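Local coordinates for protein tryptophanyl-tRNA synthetase (Mycoplasma pneumoniae, PDB 2YY5) that probably charges tRNA(Trp) with tryptophan at the expense of ATP, working as a homodimeric class I aminoacyl-tRNA synthetase, at residues Q12-Q17 with M203-K208; H46-D51 with Q55-N60; N209-I214 with I227-T232. The protein carries 1 engineered substitution. All blocks are in the same frame, centred on the assembly; numbering follows the deposited sequence.

Contact 1 (Q12-Q17 with M203-K208). With WSA (5'-O-[(L-tryptophylamino)sulfonyl]adenosine), chain J; SO4 (sulfate ion), chain H.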
loop_
_atom_site.group_PDB
_atom_site.type_symbol
_atom_site.label_atom_id
_atom_site.label_comp_id
_atom_site.label_asym_id
_atom_site.label_seq_id
_atom_site.Cartn_x
_atom_site.Cartn_y
_atom_site.Cartn_z
ATOM N N GLN B 12 9.787 -2.156 15.205
ATOM C CA GLN B 12 8.590 -1.364 15.456
ATOM C C GLN B 12 8.784 -0.660 16.799
ATOM O O GLN B 12 9.305 -1.253 17.749
ATOM C CB GLN B 12 7.358 -2.272 15.515
ATOM C CG GLN B 12 6.425 -2.161 14.321
ATOM C CD GLN B 12 5.249 -3.131 14.399
ATOM O OE1 GLN B 12 5.416 -4.347 14.255
ATOM N NE2 GLN B 12 4.054 -2.594 14.636
ATOM N N ALA B 13 8.383 0.605 16.879
ATOM C CA ALA B 13 8.522 1.349 18.126
ATOM C C ALA B 13 7.331 1.037 19.026
ATOM O O ALA B 13 6.242 0.721 18.541
ATOM C CB ALA B 13 8.607 2.853 17.849
ATOM N N SER B 14 7.548 1.135 20.335
ATOM C CA SER B 14 6.514 0.851 21.312
ATOM C C SER B 14 7.043 1.007 22.732
ATOM O O SER B 14 8.159 0.576 23.045
ATOM C CB SER B 14 6.002 -0.581 21.125
ATOM O OG SER B 14 5.206 -0.982 22.221
ATOM N N GLY B 15 6.235 1.616 23.595
ATOM C CA GLY B 15 6.638 1.792 24.977
ATOM C C GLY B 15 6.766 0.427 25.609
ATOM O O GLY B 15 7.144 0.292 26.767
ATOM N N LYS B 16 6.449 -0.594 24.822
ATOM C CA LYS B 16 6.508 -1.976 25.273
ATOM C C LYS B 16 7.769 -2.687 24.813
ATOM O O LYS B 16 7.840 -3.916 24.864
ATOM C CB LYS B 16 5.291 -2.753 24.769
ATOM C CG LYS B 16 4.347 -3.225 25.864
ATOM C CD LYS B 16 3.160 -2.291 26.072
ATOM C CE LYS B 16 2.155 -2.935 27.027
ATOM N NZ LYS B 16 0.814 -2.301 27.010
ATOM N N GLN B 17 8.754 -1.922 24.350
ATOM C CA GLN B 17 10.023 -2.500 23.919
ATOM C C GLN B 17 10.515 -3.362 25.094
ATOM O O GLN B 17 10.622 -2.872 26.226
ATOM C CB GLN B 17 11.020 -1.381 23.622
ATOM C CG GLN B 17 11.844 -1.573 22.364
ATOM C CD GLN B 17 11.001 -1.591 21.103
ATOM O OE1 GLN B 17 10.917 -2.613 20.425
ATOM N NE2 GLN B 17 10.367 -0.464 20.787
ATOM N N MET B 203 8.225 -13.869 24.813
ATOM C CA MET B 203 7.996 -12.571 25.433
ATOM C C MET B 203 7.400 -11.669 24.361
ATOM O O MET B 203 8.008 -11.466 23.308
ATOM C CB MET B 203 9.310 -11.979 25.947
ATOM C CG MET B 203 9.100 -10.877 26.975
ATOM S SD MET B 203 10.604 -10.351 27.832
ATOM C CE MET B 203 10.837 -11.702 28.949
ATOM N N SER B 204 6.209 -11.137 24.616
ATOM C CA SER B 204 5.551 -10.283 23.629
ATOM C C SER B 204 5.031 -8.962 24.162
ATOM O O SER B 204 4.573 -8.869 25.307
ATOM C CB SER B 204 4.383 -11.025 22.966
ATOM O OG SER B 204 4.841 -12.055 22.109
ATOM N N LYS B 205 5.104 -7.940 23.313
ATOM C CA LYS B 205 4.603 -6.630 23.678
ATOM C C LYS B 205 3.095 -6.743 23.906
ATOM O O LYS B 205 2.521 -6.003 24.702
ATOM C CB LYS B 205 4.856 -5.618 22.556
ATOM C CG LYS B 205 6.305 -5.470 22.122
ATOM C CD LYS B 205 6.505 -4.139 21.392
ATOM C CE LYS B 205 7.868 -4.032 20.715
ATOM N NZ LYS B 205 7.875 -4.705 19.387
ATOM N N SER B 206 2.462 -7.687 23.216
ATOM C CA SER B 206 1.016 -7.872 23.313
ATOM C C SER B 206 0.495 -8.646 24.522
ATOM O O SER B 206 -0.704 -8.620 24.791
ATOM C CB SER B 206 0.478 -8.530 22.031
ATOM O OG SER B 206 0.953 -9.861 21.875
ATOM N N SER B 207 1.367 -9.338 25.249
ATOM C CA SER B 207 0.910 -10.102 26.409
ATOM C C SER B 207 0.129 -9.250 27.402
ATOM O O SER B 207 0.581 -8.188 27.832
ATOM C CB SER B 207 2.088 -10.757 27.128
ATOM O OG SER B 207 2.680 -11.742 26.307
ATOM N N LYS B 208 -1.051 -9.742 27.756
ATOM C CA LYS B 208 -1.948 -9.087 28.699
ATOM C C LYS B 208 -1.251 -8.922 30.048
ATOM O O LYS B 208 -1.176 -7.821 30.606
ATOM C CB LYS B 208 -3.211 -9.944 28.854
ATOM C CG LYS B 208 -2.937 -11.361 29.396
ATOM C CD LYS B 208 -3.853 -12.425 28.790
ATOM C CE LYS B 208 -3.210 -13.061 27.571
ATOM N NZ LYS B 208 -2.783 -12.035 26.583
HETATM C CD2 WSA J . 11.026 -5.847 9.862
HETATM C CE3 WSA J . 12.088 -6.546 10.424
HETATM C CZ3 WSA J . 13.139 -6.962 9.617
HETATM C CH2 WSA J . 13.123 -6.682 8.252
HETATM C CZ2 WSA J . 12.059 -5.985 7.693
HETATM C CE2 WSA J . 11.009 -5.568 8.502
HETATM N N11 WSA J . 9.897 -4.881 8.251
HETATM C CD1 WSA J . 9.216 -4.711 9.380
HETATM C CG WSA J . 9.870 -5.284 10.389
HETATM C CB WSA J . 9.431 -5.298 11.852
HETATM C CA WSA J . 9.184 -6.723 12.352
HETATM N NH3 WSA J . 8.166 -7.389 11.528
HETATM C C WSA J . 8.708 -6.660 13.805
HETATM O O WSA J . 7.551 -6.347 14.063
HETATM N NS WSA J . 9.598 -6.952 14.748
HETATM S S WSA J . 9.127 -6.331 16.181
HETATM O O1S WSA J . 9.004 -4.840 16.080
HETATM O O2S WSA J . 7.793 -6.894 16.574
HETATM O "O5'" WSA J . 10.141 -6.695 17.124
HETATM C "C5'" WSA J . 11.502 -6.369 16.820
HETATM C "C4'" WSA J . 12.449 -7.572 16.784
HETATM O "O4'" WSA J . 12.394 -8.272 18.040
HETATM C "C3'" WSA J . 12.112 -8.597 15.698
HETATM O "O3'" WSA J . 13.320 -9.108 15.127
HETATM C "C2'" WSA J . 11.418 -9.692 16.505
HETATM O "O2'" WSA J . 11.562 -10.949 15.835
HETATM C "C1'" WSA J . 12.316 -9.674 17.740
HETATM N N9 WSA J . 11.656 -10.387 18.860
HETATM C C8 WSA J . 10.426 -10.137 19.301
HETATM N N7 WSA J . 10.161 -10.910 20.352
HETATM C C5 WSA J . 11.236 -11.661 20.582
HETATM C C4 WSA J . 12.185 -11.333 19.623
HETATM N N3 WSA J . 13.373 -11.961 19.638
HETATM C C2 WSA J . 13.639 -12.877 20.553
HETATM N N1 WSA J . 12.758 -13.209 21.480
HETATM C C6 WSA J . 11.552 -12.623 21.526
HETATM N N6 WSA J . 10.671 -12.948 22.472
HETATM S S SO4 H . 6.864 -8.105 19.851
HETATM O O1 SO4 H . 7.081 -9.140 18.832
HETATM O O2 SO4 H . 5.693 -7.279 19.474
HETATM O O3 SO4 H . 6.637 -8.755 21.158
HETATM O O4 SO4 H . 8.044 -7.237 19.926
HETATM O O HOH W 1 10.039 -4.015 18.158
#

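Contact 2 (H46-D51 with Q55-N60). With WSA (5'-O-[(L-tryptophylamino)sulfonyl]adenosine), chain J.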
loop_
_atom_site.group_PDB
_atom_site.type_symbol
_atom_site.label_atom_id
_atom_site.label_comp_id
_atom_site.label_asym_id
_atom_site.label_seq_id
_atom_site.Cartn_x
_atom_site.Cartn_y
_atom_site.Cartn_z
ATOM N N HIS B 46 4.363 -0.094 10.018
ATOM C CA HIS B 46 3.855 -1.369 10.516
ATOM C C HIS B 46 3.070 -1.132 11.794
ATOM O O HIS B 46 2.164 -1.890 12.129
ATOM C CB HIS B 46 5.016 -2.333 10.782
ATOM C CG HIS B 46 5.596 -2.922 9.534
ATOM N ND1 HIS B 46 5.024 -3.996 8.887
ATOM C CD2 HIS B 46 6.646 -2.540 8.772
ATOM C CE1 HIS B 46 5.695 -4.246 7.779
ATOM N NE2 HIS B 46 6.684 -3.379 7.683
ATOM N N SER B 47 3.414 -0.059 12.495
ATOM C CA SER B 47 2.752 0.289 13.747
ATOM C C SER B 47 1.325 0.785 13.540
ATOM O O SER B 47 0.427 0.457 14.320
ATOM C CB SER B 47 3.563 1.353 14.486
ATOM O OG SER B 47 4.838 0.850 14.806
ATOM N N ILE B 48 1.119 1.574 12.488
ATOM C CA ILE B 48 -0.205 2.107 12.198
ATOM C C ILE B 48 -1.131 1.112 11.494
ATOM O O ILE B 48 -2.128 1.514 10.900
ATOM C CB ILE B 48 -0.129 3.387 11.338
ATOM C CG1 ILE B 48 0.464 3.073 9.965
ATOM C CG2 ILE B 48 0.709 4.442 12.039
ATOM C CD1 ILE B 48 0.292 4.217 8.982
ATOM N N THR B 49 -0.804 -0.178 11.534
ATOM C CA THR B 49 -1.676 -1.164 10.912
ATOM C C THR B 49 -2.814 -1.493 11.876
ATOM O O THR B 49 -3.744 -2.213 11.528
ATOM C CB THR B 49 -0.925 -2.466 10.496
ATOM O OG1 THR B 49 -0.174 -2.984 11.599
ATOM C CG2 THR B 49 0.005 -2.187 9.323
ATOM N N VAL B 50 -2.728 -0.958 13.091
ATOM C CA VAL B 50 -3.773 -1.133 14.102
ATOM C C VAL B 50 -4.065 0.252 14.681
ATOM O O VAL B 50 -3.265 1.174 14.515
ATOM C CB VAL B 50 -3.347 -2.094 15.270
ATOM C CG1 VAL B 50 -3.302 -3.533 14.783
ATOM C CG2 VAL B 50 -1.998 -1.687 15.830
ATOM N N ASP B 51 -5.211 0.409 15.343
ATOM C CA ASP B 51 -5.565 1.692 15.937
ATOM C C ASP B 51 -4.371 2.177 16.753
ATOM O O ASP B 51 -3.712 1.388 17.434
ATOM C CB ASP B 51 -6.799 1.546 16.830
ATOM C CG ASP B 51 -7.270 2.872 17.393
ATOM O OD1 ASP B 51 -7.457 3.829 16.609
ATOM O OD2 ASP B 51 -7.457 2.958 18.623
ATOM N N GLN B 55 0.064 10.865 18.835
ATOM C CA GLN B 55 0.919 11.455 19.855
ATOM C C GLN B 55 1.864 10.380 20.370
ATOM O O GLN B 55 3.064 10.605 20.540
ATOM C CB GLN B 55 0.066 11.977 21.011
ATOM C CG GLN B 55 -0.911 13.081 20.635
ATOM C CD GLN B 55 -0.283 14.459 20.706
ATOM O OE1 GLN B 55 0.746 14.723 20.071
ATOM N NE2 GLN B 55 -0.901 15.350 21.484
ATOM N N ALA B 56 1.298 9.205 20.619
ATOM C CA ALA B 56 2.052 8.066 21.121
ATOM C C ALA B 56 3.061 7.583 20.089
ATOM O O ALA B 56 4.184 7.229 20.438
ATOM C CB ALA B 56 1.096 6.933 21.488
ATOM N N LEU B 57 2.654 7.571 18.822
ATOM C CA LEU B 57 3.517 7.123 17.735
ATOM C C LEU B 57 4.768 8.004 17.710
ATOM O O LEU B 57 5.890 7.507 17.740
ATOM C CB LEU B 57 2.747 7.202 16.402
ATOM C CG LEU B 57 3.183 6.459 15.122
ATOM C CD1 LEU B 57 3.585 7.472 14.076
ATOM C CD2 LEU B 57 4.327 5.488 15.393
ATOM N N LYS B 58 4.565 9.315 17.679
ATOM C CA LYS B 58 5.674 10.265 17.654
ATOM C C LYS B 58 6.621 10.047 18.827
ATOM O O LYS B 58 7.836 9.954 18.647
ATOM C CB LYS B 58 5.139 11.700 17.688
ATOM C CG LYS B 58 5.018 12.340 16.316
ATOM C CD LYS B 58 3.857 13.327 16.241
ATOM C CE LYS B 58 3.980 14.460 17.244
ATOM N NZ LYS B 58 2.806 15.367 17.143
ATOM N N GLN B 59 6.059 9.961 20.026
ATOM C CA GLN B 59 6.865 9.769 21.219
ATOM C C GLN B 59 7.680 8.480 21.145
ATOM O O GLN B 59 8.874 8.472 21.462
ATOM C CB GLN B 59 5.969 9.763 22.462
ATOM C CG GLN B 59 6.714 9.568 23.788
ATOM C CD GLN B 59 7.945 10.461 23.921
ATOM O OE1 GLN B 59 7.930 11.626 23.525
ATOM N NE2 GLN B 59 9.011 9.914 24.492
ATOM N N ASN B 60 7.036 7.401 20.704
ATOM C CA ASN B 60 7.684 6.101 20.586
ATOM C C ASN B 60 8.789 6.063 19.526
ATOM O O ASN B 60 9.872 5.535 19.791
ATOM C CB ASN B 60 6.638 5.020 20.302
ATOM C CG ASN B 60 5.796 4.684 21.523
ATOM O OD1 ASN B 60 4.825 3.924 21.428
ATOM N ND2 ASN B 60 6.167 5.236 22.681
HETATM C CD2 WSA J . 11.026 -5.847 9.862
HETATM C CE3 WSA J . 12.088 -6.546 10.424
HETATM C CZ3 WSA J . 13.139 -6.962 9.617
HETATM C CH2 WSA J . 13.123 -6.682 8.252
HETATM C CZ2 WSA J . 12.059 -5.985 7.693
HETATM C CE2 WSA J . 11.009 -5.568 8.502
HETATM N N11 WSA J . 9.897 -4.881 8.251
HETATM C CD1 WSA J . 9.216 -4.711 9.380
HETATM C CG WSA J . 9.870 -5.284 10.389
HETATM C CB WSA J . 9.431 -5.298 11.852
HETATM C CA WSA J . 9.184 -6.723 12.352
HETATM N NH3 WSA J . 8.166 -7.389 11.528
HETATM C C WSA J . 8.708 -6.660 13.805
HETATM O O WSA J . 7.551 -6.347 14.063
HETATM N NS WSA J . 9.598 -6.952 14.748
HETATM S S WSA J . 9.127 -6.331 16.181
HETATM O O1S WSA J . 9.004 -4.840 16.080
HETATM O O2S WSA J . 7.793 -6.894 16.574
HETATM O "O5'" WSA J . 10.141 -6.695 17.124
HETATM C "C5'" WSA J . 11.502 -6.369 16.820
HETATM C "C4'" WSA J . 12.449 -7.572 16.784
HETATM O "O4'" WSA J . 12.394 -8.272 18.040
HETATM C "C3'" WSA J . 12.112 -8.597 15.698
HETATM O "O3'" WSA J . 13.320 -9.108 15.127
HETATM C "C2'" WSA J . 11.418 -9.692 16.505
HETATM O "O2'" WSA J . 11.562 -10.949 15.835
HETATM C "C1'" WSA J . 12.316 -9.674 17.740
HETATM N N9 WSA J . 11.656 -10.387 18.860
HETATM C C8 WSA J . 10.426 -10.137 19.301
HETATM N N7 WSA J . 10.161 -10.910 20.352
HETATM C C5 WSA J . 11.236 -11.661 20.582
HETATM C C4 WSA J . 12.185 -11.333 19.623
HETATM N N3 WSA J . 13.373 -11.961 19.638
HETATM C C2 WSA J . 13.639 -12.877 20.553
HETATM N N1 WSA J . 12.758 -13.209 21.480
HETATM C C6 WSA J . 11.552 -12.623 21.526
HETATM N N6 WSA J . 10.671 -12.948 22.472
#

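Contact 3 (N209-I214 with I227-T232)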
loop_
_atom_site.group_PDB
_atom_site.type_symbol
_atom_site.label_atom_id
_atom_site.label_comp_id
_atom_site.label_asym_id
_atom_site.label_seq_id
_atom_site.Cartn_x
_atom_site.Cartn_y
_atom_site.Cartn_z
ATOM N N ASN B 209 -0.739 -10.038 30.556
ATOM C CA ASN B 209 -0.034 -10.085 31.829
ATOM C C ASN B 209 1.375 -9.529 31.650
ATOM O O ASN B 209 2.172 -10.056 30.877
ATOM C CB ASN B 209 0.010 -11.532 32.313
ATOM C CG ASN B 209 0.655 -11.678 33.660
ATOM O OD1 ASN B 209 0.504 -12.708 34.310
ATOM N ND2 ASN B 209 1.390 -10.661 34.089
ATOM N N GLN B 210 1.685 -8.465 32.379
ATOM C CA GLN B 210 2.987 -7.829 32.256
ATOM C C GLN B 210 4.124 -8.353 33.127
ATOM O O GLN B 210 5.273 -7.965 32.938
ATOM C CB GLN B 210 2.828 -6.330 32.466
ATOM C CG GLN B 210 1.897 -5.703 31.454
ATOM C CD GLN B 210 1.976 -4.196 31.452
ATOM O OE1 GLN B 210 1.667 -3.548 32.451
ATOM N NE2 GLN B 210 2.396 -3.625 30.324
ATOM N N ASN B 211 3.820 -9.231 34.076
ATOM C CA ASN B 211 4.871 -9.764 34.935
ATOM C C ASN B 211 5.704 -10.745 34.128
ATOM O O ASN B 211 6.765 -11.182 34.569
ATOM C CB ASN B 211 4.274 -10.474 36.156
ATOM C CG ASN B 211 3.432 -9.551 37.019
ATOM O OD1 ASN B 211 3.914 -8.539 37.535
ATOM N ND2 ASN B 211 2.159 -9.899 37.183
ATOM N N GLY B 212 5.210 -11.088 32.942
ATOM C CA GLY B 212 5.917 -12.022 32.088
ATOM C C GLY B 212 6.873 -11.334 31.130
ATOM O O GLY B 212 7.692 -11.992 30.487
ATOM N N VAL B 213 6.780 -10.010 31.043
ATOM C CA VAL B 213 7.636 -9.244 30.143
ATOM C C VAL B 213 8.535 -8.243 30.866
ATOM O O VAL B 213 8.071 -7.464 31.698
ATOM C CB VAL B 213 6.786 -8.470 29.104
ATOM C CG1 VAL B 213 7.677 -7.581 28.240
ATOM C CG2 VAL B 213 6.004 -9.452 28.239
ATOM N N ILE B 214 9.827 -8.274 30.551
ATOM C CA ILE B 214 10.765 -7.333 31.151
ATOM C C ILE B 214 10.889 -6.184 30.153
ATOM O O ILE B 214 11.530 -6.342 29.117
ATOM C CB ILE B 214 12.170 -7.966 31.359
ATOM C CG1 ILE B 214 12.068 -9.203 32.260
ATOM C CG2 ILE B 214 13.122 -6.935 31.952
ATOM C CD1 ILE B 214 11.525 -8.919 33.643
ATOM N N ILE B 227 11.154 -11.017 38.138
ATOM C CA ILE B 227 12.058 -12.147 38.057
ATOM C C ILE B 227 11.887 -13.077 39.248
ATOM O O ILE B 227 11.884 -14.300 39.090
ATOM C CB ILE B 227 13.508 -11.647 37.931
ATOM C CG1 ILE B 227 13.678 -10.969 36.565
ATOM C CG2 ILE B 227 14.483 -12.796 38.074
ATOM C CD1 ILE B 227 14.911 -10.116 36.425
ATOM N N ARG B 228 11.715 -12.500 40.434
ATOM C CA ARG B 228 11.528 -13.298 41.639
ATOM C C ARG B 228 10.316 -14.206 41.500
ATOM O O ARG B 228 10.262 -15.271 42.102
ATOM C CB ARG B 228 11.312 -12.397 42.848
ATOM C CG ARG B 228 11.146 -13.165 44.147
ATOM C CD ARG B 228 12.459 -13.218 44.886
ATOM N NE ARG B 228 12.901 -11.863 45.202
ATOM C CZ ARG B 228 14.056 -11.562 45.786
ATOM N NH1 ARG B 228 14.363 -10.295 46.030
ATOM N NH2 ARG B 228 14.901 -12.524 46.121
ATOM N N GLN B 229 9.343 -13.768 40.708
ATOM C CA GLN B 229 8.106 -14.516 40.491
ATOM C C GLN B 229 8.123 -15.376 39.230
ATOM O O GLN B 229 7.119 -16.014 38.902
ATOM C CB GLN B 229 6.920 -13.558 40.373
ATOM C CG GLN B 229 6.772 -12.532 41.470
ATOM C CD GLN B 229 5.732 -11.490 41.102
ATOM O OE1 GLN B 229 5.876 -10.775 40.104
ATOM N NE2 GLN B 229 4.672 -11.406 41.895
ATOM N N ALA B 230 9.239 -15.374 38.508
ATOM C CA ALA B 230 9.337 -16.159 37.277
ATOM C C ALA B 230 8.972 -17.609 37.551
ATOM O O ALA B 230 9.532 -18.235 38.452
ATOM C CB ALA B 230 10.755 -16.072 36.704
ATOM N N THR B 231 8.032 -18.141 36.776
ATOM C CA THR B 231 7.607 -19.522 36.957
ATOM C C THR B 231 8.735 -20.486 36.578
ATOM O O THR B 231 9.356 -20.352 35.522
ATOM C CB THR B 231 6.338 -19.840 36.115
ATOM O OG1 THR B 231 6.647 -19.771 34.725
ATOM C CG2 THR B 231 5.230 -18.844 36.423
ATOM N N THR B 232 9.011 -21.442 37.461
ATOM C CA THR B 232 10.061 -22.430 37.225
ATOM C C THR B 232 9.431 -23.817 37.085
ATOM O O THR B 232 8.670 -24.070 36.154
ATOM C CB THR B 232 11.095 -22.435 38.389
ATOM O OG1 THR B 232 10.420 -22.664 39.632
ATOM C CG2 THR B 232 11.824 -21.100 38.471
#

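Contact 1 (Q12-Q17 with M203-K208)
Lys205 places CG beside its backbone N, anti to the carbonyl carbon (chi1 -56°), runs out straight, and bends only at its last bond (chi4 83°). This lays the chain over the 12-17 loop and turns NZ toward the bound ligands. Ser14 turns its OG the other way, anti to the backbone N (chi1 168°), and the OG lies 3.5 Å from CD of Lys205. Nearer the backbone, the CB atoms of Lys16 and Lys205 meet at 3.6 Å. Gln17 runs alongside Lys205, pointing the same way, with its OE1 3.4 Å from the CE. The direct contact is therefore mostly the lysine methylenes against the loop.

The polar links go through bound groups. Lys205 NZ donates to sulfate O4 at 2.6 Å, and its backbone N donates to sulfate O3 at 2.8 Å. His18 also binds this sulfate. A water accepts from Lys205 NZ and lies within bonding distance of Gln17 OE1 and ligand O1S, though it may not donate to both at once. Gln12 N donates to the same O1S at 2.9 Å, and Met203 O accepts from the adenine N6 at 3.2 Å. The ligand mimics tryptophanyl-adenylate. The sulfate, between the 'HIGH' and 'KMSKS' regions, is consistent with a place for ATP phosphates, as in other class I synthetases.

Each segment makes a type I turn, Ser14 to Gln17 and Ser204 to Ser207. Residues 12-17 join strand 6-11 to helix 19-26. Ala13 and Gln17 rest on helix 54-71, Gln12 meets helix 44-47, and Met203 and Lys205 reach helix 19-26.

Contact 2 (H46-D51 with Q55-N60)
Leu57, on helix 54-71, packs on Ser47 and Ile48 at the end of helix 44-47. Its CD2 touches CB of Ser47 at 4.3 Å, and its CG meets CG2 of Ile48 at 4.4 Å. Leu57 holds CG anti to the backbone N (chi1 -162°), which carries the isobutyl group across to the other segment. Ser47 aims its CB at the leucine, while Ile48 offers its CG2 branch. This is the close part of the contact, and it is small and apolar. Leu57 and Ile48 are both buried. One short turn thus carries a ligand-facing residue, His46, and next to it two residues that pack on helix 54-71.

The other side is looser. Val50 and Asp51 lead away from the helix and are exposed. Gln55 and Ala56 are also exposed, on the first turn of the segment 55-60. The second subunit adds its Leu95 on Ile48 and its Gly341 on Leu57, and its Lys174 makes a long, weak ion pair with Asp51.

His46 lies apart from Leu57 and faces the active site. The CD1 atom of the ligand indole sits 3.2 Å above the plane of its imidazole, displaced toward the rim. Thr49 folds back and donates from OG1 to the His46 carbonyl O at 2.6 Å, tilted 27° from the carbonyl plane. It closes the turn that follows the histidine.

The two segments meet through van der Waals contacts of Leu57. The polar chemistry belongs to His46 and runs toward the tryptophan site. Its NE2 bonds to OD2 of Asp142, an oxygen that also binds the ligand, and this bond probably helps to fix the turn of the imidazole against the indole.

Contact 3 (N209-I214 with I227-T232)
Ile214 and Ile227 meet with their side chains at about a right angle. CD1 of Ile214 lies 4.2 Å from CG1 of Ile227, and both residues are buried. Ile214 points its CB at the other segment. Its CG1 branch, set beside the backbone N (chi1 -59°), carries CD1 to the partner, while CG2 takes the position anti to that N. Ile227 does not point its CB across, but its CG1 also stands beside the backbone N (chi1 -68°) and so reaches the other isoleucine. Farther out, toward solvent, Gln229 extends its chain to Asn211. Its OE1 comes within 4.1 Å of the Asn211 CG, and the two amide planes stand 78° apart. The amides lie near each other beside the isoleucine pair. Here the backbones come nearest, with the CA atoms of Asn211 and Gln229 8.0 Å apart.

The next shell is backbone. Val213 N bonds to Gln210 O at 3.2 Å, making a turn across Asn211 and Gly212. On the other side, Ala230 N bonds to Ile227 O at 2.9 Å, where helix 220-228 gives way to loop.

In the fold, residues 209-214 follow shortly after the 'KMSKS' motif of this class I synthetase. They lead on toward helix 220-228, whose last residues belong to the contact. The Ile214 side chain lies about 4 Å from that of Met203, a residue of the ligand pocket, and about 10 Å from the ligand.

Lys226, next to Ile227 on helix 220-228, donates to the carbonyls of Gln210 and Val213; Lys288 of helix 284-308 donates to those of Arg228 and Ala230. Leu299 of that helix packs on Ile214, and Thr292 on Ile227. Backbone bonds tie both segments to Leu196, through Gly212 and Thr231.

Contact 2 is the buried one and contact 1 the surface one; contact 3 is buried at its isoleucines and open at its amides. Contacts 1 and 2 both touch the ligand, from different ends: contact 1 at the sulfamoyl and adenine groups of the ligand, contact 2 at its indole. They meet where Gln12 packs on His46 and Ser47. Contact 3 adjoins contact 1 through Met203, Ser204 and Lys16, with 209-214 continuing the chain from 203-208. Contacts 2 and 3 do not touch, their nearest atoms being about 12 Å apart. All three join their segments by packing, but contact 1 adds bonds through sulfate, water and ligand. Of the three, contact 2 alone reaches the second subunit.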